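Local coordinates for probable outer membrane protein (Pseudomonas aeruginosa, PDB 3DWO) that probably carries long-chain fatty acids or other hydrophobic compounds across the outer membrane, as a beta-barrel member of the FadL family, at residues S159-I165 with G213-V219. Numbering follows the deposited sequence.
Sequences SLGAGVI and GFFAGAV. With C8E ((hydroxyethyloxy)tri(ethyloxy)octane), chain H.
Two extended strands run antiparallel (their axes approach to 4.5 Å at 167°) without a bulge, S159 facing V219 and I165 facing G213. G213 donates to I165 O (N–O 2.7 Å) and accepts from I165 N (2.8 Å to G213 O); a CB here would collide with I165 CG2. F214 (chi1 m), on the lipid-facing side, lays CE1 3.8 Å from V164 CG2, its CD1 3.9 Å from detergent C3. F215 (chi1 p) turns inward and swings its ring across G163, whose CA lies 3.9 Å from the ring centroid in a CH-pi contact; a CB on G163 would clash with F215 CZ in this rotamer, so glycine suits the place. A216 is small and outward, opposite A162 (CA–CA 4.1 Å). G217 pairs with G161 (G217 N to G161 O 2.9 Å), A218 CB meets L160 CD2 at 3.8 Å, and V219 N bonds S159 O (3.1 Å). Apolar outer residues suit a membrane barrel wall. Inside, F31 and H233 pack on F215 and A35 O binds S159 OG; strands 138-153 and 226-248 continue the sheet on either side.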
loop_
_atom_site.group_PDB
_atom_site.type_symbol
_atom_site.label_atom_id
_atom_site.label_comp_id
_atom_site.label_asym_id
_atom_site.label_seq_id
_atom_site.Cartn_x
_atom_site.Cartn_y
_atom_site.Cartn_z
ATOM N N SER A 159 -12.625 23.420 -15.908
ATOM C CA SER A 159 -12.893 22.173 -16.607
ATOM C C SER A 159 -13.233 21.082 -15.606
ATOM O O SER A 159 -12.955 21.207 -14.413
ATOM C CB SER A 159 -11.679 21.745 -17.434
ATOM O OG SER A 159 -10.566 21.452 -16.608
ATOM N N LEU A 160 -13.835 20.011 -16.106
ATOM C CA LEU A 160 -14.216 18.883 -15.275
ATOM C C LEU A 160 -13.630 17.620 -15.885
ATOM O O LEU A 160 -13.237 17.610 -17.054
ATOM C CB LEU A 160 -15.741 18.780 -15.204
ATOM C CG LEU A 160 -16.446 20.050 -14.711
ATOM C CD1 LEU A 160 -17.948 19.868 -14.787
ATOM C CD2 LEU A 160 -16.015 20.354 -13.290
ATOM N N GLY A 161 -13.565 16.558 -15.090
ATOM C CA GLY A 161 -13.016 15.309 -15.584
ATOM C C GLY A 161 -13.614 14.124 -14.864
ATOM O O GLY A 161 -14.028 14.236 -13.713
ATOM N N ALA A 162 -13.668 12.985 -15.542
ATOM C CA ALA A 162 -14.221 11.779 -14.949
ATOM C C ALA A 162 -13.559 10.568 -15.582
ATOM O O ALA A 162 -13.167 10.606 -16.750
ATOM C CB ALA A 162 -15.728 11.730 -15.169
ATOM N N GLY A 163 -13.438 9.491 -14.816
ATOM C CA GLY A 163 -12.814 8.298 -15.346
ATOM C C GLY A 163 -13.186 7.043 -14.591
ATOM O O GLY A 163 -13.781 7.094 -13.513
ATOM N N VAL A 164 -12.838 5.906 -15.177
ATOM C CA VAL A 164 -13.113 4.616 -14.570
ATOM C C VAL A 164 -11.812 3.844 -14.514
ATOM O O VAL A 164 -11.014 3.899 -15.441
ATOM C CB VAL A 164 -14.104 3.796 -15.407
ATOM C CG1 VAL A 164 -13.584 3.662 -16.824
ATOM C CG2 VAL A 164 -14.286 2.411 -14.792
ATOM N N ILE A 165 -11.594 3.129 -13.422
ATOM C CA ILE A 165 -10.385 2.338 -13.295
ATOM C C ILE A 165 -10.764 0.881 -13.095
ATOM O O ILE A 165 -11.614 0.566 -12.262
ATOM C CB ILE A 165 -9.520 2.821 -12.102
ATOM C CG1 ILE A 165 -8.394 1.820 -11.830
ATOM C CG2 ILE A 165 -10.390 3.025 -10.874
ATOM C CD1 ILE A 165 -7.453 2.245 -10.715
ATOM N N GLY A 213 -13.591 1.026 -10.426
ATOM C CA GLY A 213 -13.560 2.164 -9.535
ATOM C C GLY A 213 -13.816 3.433 -10.328
ATOM O O GLY A 213 -13.588 3.479 -11.538
ATOM N N PHE A 214 -14.289 4.469 -9.654
ATOM C CA PHE A 214 -14.568 5.721 -10.329
ATOM C C PHE A 214 -13.893 6.900 -9.643
ATOM O O PHE A 214 -13.677 6.892 -8.432
ATOM C CB PHE A 214 -16.081 5.918 -10.408
ATOM C CG PHE A 214 -16.778 4.842 -11.194
ATOM C CD1 PHE A 214 -16.910 4.944 -12.579
ATOM C CD2 PHE A 214 -17.236 3.687 -10.563
ATOM C CE1 PHE A 214 -17.485 3.911 -13.324
ATOM C CE2 PHE A 214 -17.813 2.646 -11.297
ATOM C CZ PHE A 214 -17.936 2.759 -12.681
ATOM N N PHE A 215 -13.529 7.896 -10.439
ATOM C CA PHE A 215 -12.889 9.096 -9.925
ATOM C C PHE A 215 -13.280 10.282 -10.803
ATOM O O PHE A 215 -13.712 10.103 -11.946
ATOM C CB PHE A 215 -11.368 8.933 -9.909
ATOM C CG PHE A 215 -10.787 8.523 -11.230
ATOM C CD1 PHE A 215 -10.781 7.188 -11.617
ATOM C CD2 PHE A 215 -10.238 9.474 -12.086
ATOM C CE1 PHE A 215 -10.233 6.804 -12.837
ATOM C CE2 PHE A 215 -9.691 9.103 -13.304
ATOM C CZ PHE A 215 -9.685 7.765 -13.682
ATOM N N ALA A 216 -13.129 11.486 -10.264
ATOM C CA ALA A 216 -13.478 12.703 -10.987
ATOM C C ALA A 216 -12.621 13.863 -10.502
ATOM O O ALA A 216 -11.943 13.764 -9.479
ATOM C CB ALA A 216 -14.956 13.025 -10.781
ATOM N N GLY A 217 -12.654 14.965 -11.239
ATOM C CA GLY A 217 -11.872 16.116 -10.849
ATOM C C GLY A 217 -12.327 17.409 -11.488
ATOM O O GLY A 217 -13.132 17.422 -12.420
ATOM N N ALA A 218 -11.796 18.508 -10.973
ATOM C CA ALA A 218 -12.120 19.828 -11.478
ATOM C C ALA A 218 -10.866 20.682 -11.396
ATOM O O ALA A 218 -10.069 20.538 -10.471
ATOM C CB ALA A 218 -13.235 20.444 -10.646
ATOM N N VAL A 219 -10.688 21.556 -12.379
ATOM C CA VAL A 219 -9.540 22.450 -12.412
ATOM C C VAL A 219 -10.029 23.873 -12.637
ATOM O O VAL A 219 -10.948 24.109 -13.424
ATOM C CB VAL A 219 -8.555 22.075 -13.537
ATOM C CG1 VAL A 219 -7.528 23.180 -13.722
ATOM C CG2 VAL A 219 -7.857 20.769 -13.196
HETATM C C2 C8E H . -18.546 7.685 -14.915
HETATM C C3 C8E H . -17.133 7.841 -15.251
HETATM C C4 C8E H . -17.074 8.378 -16.596
HETATM C C5 C8E H . -15.927 7.768 -17.305
HETATM C C6 C8E H . -16.095 7.930 -18.736
HETATM C C7 C8E H . -14.703 7.922 -19.148
HETATM C C8 C8E H . -14.519 6.884 -20.177
HETATM O O9 C8E H . -13.402 6.032 -20.318
#